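Local coordinates for protein putative 4-Hydroxy-2-oxoglutarate aldolase / 2-dehydro-3-deoxyphosphogluconate aldolase (Yersinia enterocolitica, PDB 3LM7) that is of unsettled function but belongs to the KDGP aldolase family, whose members have a TIM-barrel fold, at residues Gly127-Ser132 / Arg177-Ala182; Asp13-Asn18 / Asp242-Ile247. All blocks are in the same frame, centred on the assembly; numbering follows the deposited sequence.

Contact 1: residues Gly127-Ser132 / Arg177-Ala182; sequences GYVKIS and RFVAEA
G127 lies over one face of the F178 ring, and its CA is the atom that touches. The carbon sits 3.6 Å from the centroid of the F178 ring, with the line between them only 20° off the ring normal. That is the geometry of a CH-pi contact. The point of contact is shifted toward the rim, as the shortest approach, 3.4 Å from G127 CA to F178 CE2, indicates. The ring reaches this place with CG anti to the backbone N (chi1 -171°), which carries it off helix 173-185 toward G127. At G127 phi is positive (89°) and there is no side chain, which is consistent with the close approach of the ring to CA.

A second, looser touch joins V129 and V179 through one methyl each, V129 CG1 and V179 CG2 being 4.2 Å apart. V129 also packs on V147 and A150 of helix 147-156, while V126 adds to the surroundings of F178. Together these contacts pack the small antiparallel sheet of 128-130 and 144-146, an excursion from the barrel between strands 115-120 and 161-164, against helix 173-185 of the barrel's outer layer.

Contact 2: residues Asp13-Asn18 / Asp242-Ile247; sequences DRVCLN and DIVKKI
V244 reaches from the last helix of the chain toward V15 and L17, and its two methyls do the touching. CB is the branch point, directed at the 13-18 segment, from which the two methyls diverge, both reaching V15 and one of them L17 as well. CG1, anti to the backbone N (chi1 170°), goes to the branch carbon of the opposing valine, with V244 CG1 lying 4.1 Å from V15 CB. CG2 has two partners: it is 3.9 Å from L17 CD2, and V244 CG2 also meets V15 CG1 at 4.1 Å. One methyl thus bridges two residues of the 13-18 segment, while the other rests on V15 alone.

The approaches differ. The V15 and V244 side chains meet at a slant, whereas those of L17 and V244 run past each other in opposite directions and touch at their methyl ends. L17 has CG anti to its carbonyl carbon (chi1 -57°); with CD1 continuing the chain (chi2 177°), the other methyl, CD2, is the one turned to V244, although the CB does not aim at the helix.

Around this trio V15 also packs on V248, and L17 on V38 and on F201 of helix 201-211. The second subunit comes close at R14, which packs on its G187. Here the C-terminal helix 234-247 packs against the start of 17-20, the first strand of the parallel sheet, bringing the two ends of the barrel chain together.

No hydrogen bond or salt bridge spans the two segments, and all three touching residues are buried. The contact between the segments is therefore purely apolar, and the polar ties of the helix (K245 to E35, K246 to E202) lie outside it.

Both contacts are largely buried, but in contact 1 F178 is exposed, whereas all three touching residues of contact 2 are buried. Their elements are different: contact 1 joins the small antiparallel sheet to helix 173-185, and contact 2 joins the start of strand 17-20 and the residues just before it to the terminal helix 234-247. A glycine on an aromatic face dominates the former; the latter is aliphatic throughout. Neither has a hydrogen bond across it. Contact 1 is nested along the chain within the loop closed by contact 2, yet their centres lie 23 Å apart and their nearest atoms about 9 Å, so they do not touch.

Contact 1: residues Gly127-Ser132 / Arg177-Ala182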
ATOM      1  N   GLY A 127       3.089  22.578  -3.567  1.00  8.36           N
ATOM      2  CA  GLY A 127       2.009  22.381  -2.602  1.00  7.61           C
ATOM      3  C   GLY A 127       0.590  22.777  -3.021  1.00  8.47           C
ATOM      4  O   GLY A 127      -0.364  22.553  -2.242  1.00 10.05           O
ATOM      5  N   TYR A 128       0.441  23.327  -4.218  1.00  7.26           N
ATOM      6  CA  TYR A 128      -0.855  23.868  -4.705  1.00  8.08           C
ATOM      7  C   TYR A 128      -1.176  23.324  -6.102  1.00  7.58           C
ATOM      8  O   TYR A 128      -0.309  23.368  -6.985  1.00  6.46           O
ATOM      9  CB  TYR A 128      -0.856  25.444  -4.728  1.00  7.92           C
ATOM     10  CG  TYR A 128      -0.743  25.932  -3.307  1.00  9.80           C
ATOM     11  CD1 TYR A 128      -1.875  26.125  -2.496  1.00 11.91           C
ATOM     12  CD2 TYR A 128       0.536  26.087  -2.729  1.00 14.68           C
ATOM     13  CE1 TYR A 128      -1.721  26.514  -1.123  1.00 15.62           C
ATOM     14  CE2 TYR A 128       0.696  26.423  -1.365  1.00 16.78           C
ATOM     15  CZ  TYR A 128      -0.418  26.656  -0.589  1.00 19.15           C
ATOM     16  OH  TYR A 128      -0.160  27.026   0.703  1.00 24.78           O
ATOM     17  N   VAL A 129      -2.422  22.851  -6.303  1.00  5.63           N
ATOM     18  CA  VAL A 129      -2.791  22.242  -7.536  1.00  3.70           C
ATOM     19  C   VAL A 129      -4.108  22.834  -8.090  1.00  5.99           C
ATOM     20  O   VAL A 129      -4.971  23.313  -7.314  1.00  6.96           O
ATOM     21  CB  VAL A 129      -3.013  20.719  -7.368  1.00  4.43           C
ATOM     22  CG1 VAL A 129      -1.699  19.932  -7.323  1.00  5.74           C
ATOM     23  CG2 VAL A 129      -4.035  20.402  -6.150  1.00  4.02           C
ATOM     24  N   LYS A 130      -4.266  22.776  -9.403  1.00  5.81           N
ATOM     25  CA  LYS A 130      -5.487  23.324 -10.067  1.00  6.72           C
ATOM     26  C   LYS A 130      -6.463  22.170 -10.233  1.00  6.24           C
ATOM     27  O   LYS A 130      -6.069  21.071 -10.678  1.00  5.85           O
ATOM     28  CB  LYS A 130      -5.093  23.862 -11.406  1.00  7.14           C
ATOM     29  CG  LYS A 130      -6.283  24.170 -12.319  1.00  9.38           C
ATOM     30  CD  LYS A 130      -5.725  24.788 -13.657  1.00 10.52           C
ATOM     31  CE  LYS A 130      -6.802  24.748 -14.727  1.00 21.02           C
ATOM     32  NZ  LYS A 130      -6.422  25.635 -15.911  1.00 23.76           N
ATOM     33  N   ILE A 131      -7.693  22.386  -9.816  1.00  6.56           N
ATOM     34  CA  ILE A 131      -8.708  21.314  -9.783  1.00  5.99           C
ATOM     35  C   ILE A 131      -9.909  21.629 -10.629  1.00  6.03           C
ATOM     36  O   ILE A 131     -10.808  20.801 -10.715  1.00  7.05           O
ATOM     37  CB  ILE A 131      -9.202  20.913  -8.305  1.00  7.15           C
ATOM     38  CG1 ILE A 131      -9.848  22.141  -7.605  1.00  6.49           C
ATOM     39  CG2 ILE A 131      -8.009  20.555  -7.410  1.00  6.75           C
ATOM     40  CD1 ILE A 131     -10.513  21.785  -6.255  1.00  3.33           C
ATOM     41  N   SER A 132      -9.946  22.813 -11.250  1.00  6.23           N
ATOM     42  CA  SER A 132     -11.047  23.209 -12.121  1.00  6.13           C
ATOM     43  C   SER A 132     -10.767  22.642 -13.535  1.00  6.62           C
ATOM     44  O   SER A 132     -10.558  23.408 -14.491  1.00  7.03           O
ATOM     45  CB  SER A 132     -11.155  24.755 -12.186  1.00  7.30           C
ATOM     46  OG  SER A 132      -9.822  25.297 -12.404  1.00  7.41           O
ATOM     47  N   ARG A 177       7.151  16.034  -6.760  1.00  6.66           N
ATOM     48  CA  ARG A 177       7.711  15.344  -5.635  1.00  8.44           C
ATOM     49  C   ARG A 177       6.808  15.588  -4.400  1.00  8.06           C
ATOM     50  O   ARG A 177       6.556  14.698  -3.577  1.00  8.92           O
ATOM     51  CB  ARG A 177       9.155  15.840  -5.367  1.00  8.14           C
ATOM     52  CG  ARG A 177       9.814  15.004  -4.206  1.00 14.86           C
ATOM     53  CD  ARG A 177      11.297  15.408  -3.920  1.00 24.10           C
ATOM     54  NE  ARG A 177      12.047  15.706  -5.158  1.00 29.83           N
ATOM     55  CZ  ARG A 177      12.282  16.942  -5.640  1.00 33.77           C
ATOM     56  NH1 ARG A 177      11.858  18.090  -4.999  1.00 31.59           N
ATOM     57  NH2 ARG A 177      12.959  17.041  -6.775  1.00 35.32           N
ATOM     58  N   PHE A 178       6.377  16.836  -4.273  1.00  6.53           N
ATOM     59  CA  PHE A 178       5.495  17.214  -3.183  1.00  7.25           C
ATOM     60  C   PHE A 178       4.217  16.396  -3.253  1.00  6.66           C
ATOM     61  O   PHE A 178       3.742  15.933  -2.215  1.00  9.51           O
ATOM     62  CB  PHE A 178       5.174  18.722  -3.246  1.00  7.10           C
ATOM     63  CG  PHE A 178       4.443  19.221  -2.011  1.00  7.55           C
ATOM     64  CD1 PHE A 178       5.118  19.848  -0.989  1.00 11.68           C
ATOM     65  CD2 PHE A 178       3.049  19.038  -1.892  1.00  8.31           C
ATOM     66  CE1 PHE A 178       4.388  20.293   0.173  1.00 12.79           C
ATOM     67  CE2 PHE A 178       2.341  19.505  -0.745  1.00 11.11           C
ATOM     68  CZ  PHE A 178       3.003  20.128   0.269  1.00 11.22           C
ATOM     69  N   VAL A 179       3.619  16.301  -4.423  1.00  6.20           N
ATOM     70  CA  VAL A 179       2.356  15.515  -4.594  1.00  4.68           C
ATOM     71  C   VAL A 179       2.585  14.054  -4.187  1.00  4.69           C
ATOM     72  O   VAL A 179       1.719  13.446  -3.525  1.00  5.34           O
ATOM     73  CB  VAL A 179       1.852  15.618  -6.034  1.00  5.44           C
ATOM     74  CG1 VAL A 179       0.717  14.639  -6.361  1.00  2.80           C
ATOM     75  CG2 VAL A 179       1.319  17.117  -6.319  1.00  4.99           C
ATOM     76  N   ALA A 180       3.726  13.507  -4.625  1.00  6.75           N
ATOM     77  CA  ALA A 180       4.104  12.144  -4.274  1.00  7.30           C
ATOM     78  C   ALA A 180       4.197  11.957  -2.752  1.00  7.72           C
ATOM     79  O   ALA A 180       3.657  10.978  -2.193  1.00  5.75           O
ATOM     80  CB  ALA A 180       5.426  11.767  -4.989  1.00  6.03           C
ATOM     81  N   GLU A 181       4.826  12.904  -2.048  1.00  8.11           N
ATOM     82  CA  GLU A 181       4.938  12.775  -0.557  1.00  7.95           C
ATOM     83  C   GLU A 181       3.580  12.873   0.134  1.00  7.56           C
ATOM     84  O   GLU A 181       3.304  12.109   1.075  1.00  5.74           O
ATOM     85  CB  GLU A 181       5.894  13.824   0.001  1.00  9.45           C
ATOM     86  CG  GLU A 181       7.068  13.887  -0.909  1.00 15.82           C
ATOM     87  CD  GLU A 181       8.336  13.697  -0.259  1.00 30.40           C
ATOM     88  OE1 GLU A 181       8.407  12.592   0.390  1.00 35.69           O
ATOM     89  OE2 GLU A 181       9.246  14.612  -0.439  1.00 28.24           O
ATOM     90  N   ALA A 182       2.712  13.734  -0.429  1.00  5.67           N
ATOM     91  CA  ALA A 182       1.365  13.899   0.105  1.00  5.38           C
ATOM     92  C   ALA A 182       0.491  12.629  -0.186  1.00  4.98           C
ATOM     93  O   ALA A 182      -0.273  12.136   0.704  1.00  5.39           O
ATOM     94  CB  ALA A 182       0.725  15.206  -0.507  1.00  6.28           C
TER

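Contact 2: residues Asp13-Asn18 / Asp242-Ile247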
ATOM      1  N   ASP A  13       2.603  -5.517  -6.764  1.00 13.30           N
ATOM      2  CA  ASP A  13       1.641  -4.688  -6.063  1.00 15.09           C
ATOM      3  C   ASP A  13       2.003  -3.262  -5.940  1.00 13.85           C
ATOM      4  O   ASP A  13       1.437  -2.589  -5.083  1.00 11.91           O
ATOM      5  CB  ASP A  13       1.368  -5.213  -4.657  1.00 16.76           C
ATOM      6  CG  ASP A  13       0.124  -6.034  -4.629  1.00 27.86           C
ATOM      7  OD1 ASP A  13      -0.995  -5.497  -5.053  1.00 31.74           O
ATOM      8  OD2 ASP A  13       0.302  -7.221  -4.269  1.00 37.54           O
ATOM      9  N   ARG A  14       2.864  -2.782  -6.843  1.00 11.49           N
ATOM     10  CA  ARG A  14       3.319  -1.396  -6.727  1.00 11.36           C
ATOM     11  C   ARG A  14       3.080  -0.574  -7.966  1.00 10.31           C
ATOM     12  O   ARG A  14       2.660   0.569  -7.848  1.00 11.60           O
ATOM     13  CB  ARG A  14       4.811  -1.295  -6.378  1.00 11.78           C
ATOM     14  CG  ARG A  14       5.231  -1.728  -4.985  1.00 19.56           C
ATOM     15  CD  ARG A  14       4.647  -0.835  -3.849  1.00 19.36           C
ATOM     16  NE  ARG A  14       4.995   0.605  -3.751  1.00 22.25           N
ATOM     17  CZ  ARG A  14       6.127   1.098  -3.252  1.00 22.90           C
ATOM     18  NH1 ARG A  14       7.124   0.268  -2.944  1.00 26.33           N
ATOM     19  NH2 ARG A  14       6.324   2.423  -3.134  1.00 22.83           N
ATOM     20  N   VAL A  15       3.446  -1.098  -9.135  1.00  8.67           N
ATOM     21  CA  VAL A  15       3.484  -0.256 -10.366  1.00  8.21           C
ATOM     22  C   VAL A  15       2.826  -0.929 -11.524  1.00  9.10           C
ATOM     23  O   VAL A  15       3.149  -2.126 -11.799  1.00  9.61           O
ATOM     24  CB  VAL A  15       4.929   0.075 -10.808  1.00  9.50           C
ATOM     25  CG1 VAL A  15       4.880   0.900 -12.162  1.00  7.25           C
ATOM     26  CG2 VAL A  15       5.610   0.873  -9.686  1.00  8.53           C
ATOM     27  N   CYS A  16       1.958  -0.181 -12.237  1.00  7.41           N
ATOM     28  CA  CYS A  16       1.298  -0.741 -13.427  1.00  8.12           C
ATOM     29  C   CYS A  16       1.448   0.298 -14.537  1.00  8.95           C
ATOM     30  O   CYS A  16       1.168   1.479 -14.337  1.00  8.17           O
ATOM     31  CB  CYS A  16      -0.203  -1.045 -13.133  1.00  5.75           C
ATOM     32  SG  CYS A  16      -1.019  -1.885 -14.546  1.00  9.19           S
ATOM     33  N   LEU A  17       1.881  -0.131 -15.717  1.00  7.70           N
ATOM     34  CA  LEU A  17       2.049   0.822 -16.809  1.00  7.81           C
ATOM     35  C   LEU A  17       0.684   1.205 -17.341  1.00  5.89           C
ATOM     36  O   LEU A  17      -0.264   0.425 -17.254  1.00  6.61           O
ATOM     37  CB  LEU A  17       2.867   0.174 -17.988  1.00  6.74           C
ATOM     38  CG  LEU A  17       4.230  -0.336 -17.584  1.00  7.83           C
ATOM     39  CD1 LEU A  17       4.820  -0.995 -18.852  1.00  9.18           C
ATOM     40  CD2 LEU A  17       5.189   0.798 -17.077  1.00  5.29           C
ATOM     41  N   ASN A  18       0.589   2.368 -17.985  1.00  6.89           N
ATOM     42  CA  ASN A  18      -0.562   2.707 -18.769  1.00  6.71           C
ATOM     43  C   ASN A  18      -0.147   3.288 -20.118  1.00  7.98           C
ATOM     44  O   ASN A  18       0.509   4.351 -20.173  1.00  8.71           O
ATOM     45  CB  ASN A  18      -1.494   3.662 -17.911  1.00  7.20           C
ATOM     46  CG  ASN A  18      -2.890   3.933 -18.521  1.00  9.22           C
ATOM     47  OD1 ASN A  18      -3.915   4.051 -17.751  1.00 14.90           O
ATOM     48  ND2 ASN A  18      -2.968   4.146 -19.822  1.00  4.77           N
ATOM     49  N   ASP A 242      11.280  -3.735 -18.016  1.00 12.82           N
ATOM     50  CA  ASP A 242      12.577  -4.012 -17.443  1.00 11.31           C
ATOM     51  C   ASP A 242      12.991  -2.947 -16.399  1.00 11.87           C
ATOM     52  O   ASP A 242      13.579  -3.294 -15.367  1.00 11.60           O
ATOM     53  CB  ASP A 242      13.660  -4.101 -18.535  1.00 12.10           C
ATOM     54  CG  ASP A 242      13.535  -5.344 -19.399  1.00 17.64           C
ATOM     55  OD1 ASP A 242      12.823  -6.257 -18.999  1.00 17.59           O
ATOM     56  OD2 ASP A 242      14.121  -5.368 -20.512  1.00 21.74           O
ATOM     57  N   ILE A 243      12.723  -1.660 -16.652  1.00 11.03           N
ATOM     58  CA  ILE A 243      13.012  -0.633 -15.620  1.00 10.36           C
ATOM     59  C   ILE A 243      12.168  -0.891 -14.351  1.00 10.51           C
ATOM     60  O   ILE A 243      12.656  -0.843 -13.187  1.00  9.29           O
ATOM     61  CB  ILE A 243      12.708   0.806 -16.174  1.00 10.64           C
ATOM     62  CG1 ILE A 243      13.713   1.133 -17.297  1.00  9.88           C
ATOM     63  CG2 ILE A 243      12.787   1.874 -15.045  1.00 11.66           C
ATOM     64  CD1 ILE A 243      13.333   2.384 -18.113  1.00 11.36           C
ATOM     65  N   VAL A 244      10.885  -1.184 -14.565  1.00 10.17           N
ATOM     66  CA  VAL A 244      10.001  -1.452 -13.426  1.00 10.09           C
ATOM     67  C   VAL A 244      10.597  -2.620 -12.582  1.00 12.06           C
ATOM     68  O   VAL A 244      10.754  -2.519 -11.342  1.00 10.10           O
ATOM     69  CB  VAL A 244       8.589  -1.784 -13.896  1.00 10.19           C
ATOM     70  CG1 VAL A 244       7.740  -2.294 -12.705  1.00  9.82           C
ATOM     71  CG2 VAL A 244       7.914  -0.475 -14.597  1.00  7.80           C
ATOM     72  N   LYS A 245      10.989  -3.715 -13.257  1.00 11.94           N
ATOM     73  CA  LYS A 245      11.538  -4.851 -12.507  1.00 12.68           C
ATOM     74  C   LYS A 245      12.823  -4.500 -11.779  1.00 13.23           C
ATOM     75  O   LYS A 245      13.150  -5.078 -10.710  1.00 13.86           O
ATOM     76  CB  LYS A 245      11.833  -6.032 -13.465  1.00 13.63           C
ATOM     77  CG  LYS A 245      10.582  -6.679 -13.948  1.00 14.67           C
ATOM     78  CD  LYS A 245      10.932  -7.815 -14.936  1.00 19.65           C
ATOM     79  CE  LYS A 245       9.647  -8.519 -15.339  1.00 20.71           C
ATOM     80  NZ  LYS A 245       9.984  -9.773 -16.105  1.00 20.94           N
ATOM     81  N   LYS A 246      13.572  -3.555 -12.348  1.00 13.56           N
ATOM     82  CA  LYS A 246      14.834  -3.111 -11.719  1.00 14.94           C
ATOM     83  C   LYS A 246      14.527  -2.346 -10.457  1.00 14.42           C
ATOM     84  O   LYS A 246      15.201  -2.537  -9.417  1.00 14.50           O
ATOM     85  CB  LYS A 246      15.678  -2.208 -12.689  1.00 14.65           C
ATOM     86  CG  LYS A 246      17.065  -1.850 -12.126  1.00 19.80           C
ATOM     87  CD  LYS A 246      17.944  -1.037 -13.104  1.00 16.18           C
ATOM     88  CE  LYS A 246      17.293   0.303 -13.417  1.00 17.83           C
ATOM     89  NZ  LYS A 246      18.133   1.150 -14.323  1.00 15.48           N
ATOM     90  N   ILE A 247      13.549  -1.447 -10.528  1.00 11.96           N
ATOM     91  CA  ILE A 247      13.404  -0.500  -9.405  1.00 12.09           C
ATOM     92  C   ILE A 247      12.372  -0.904  -8.362  1.00 11.69           C
ATOM     93  O   ILE A 247      12.402  -0.401  -7.206  1.00 10.31           O
ATOM     94  CB  ILE A 247      13.166   0.981  -9.897  1.00 11.94           C
ATOM     95  CG1 ILE A 247      11.814   1.080 -10.588  1.00 12.69           C
ATOM     96  CG2 ILE A 247      14.335   1.450 -10.826  1.00 10.65           C
ATOM     97  CD1 ILE A 247      11.526   2.503 -11.081  1.00 12.54           C
TER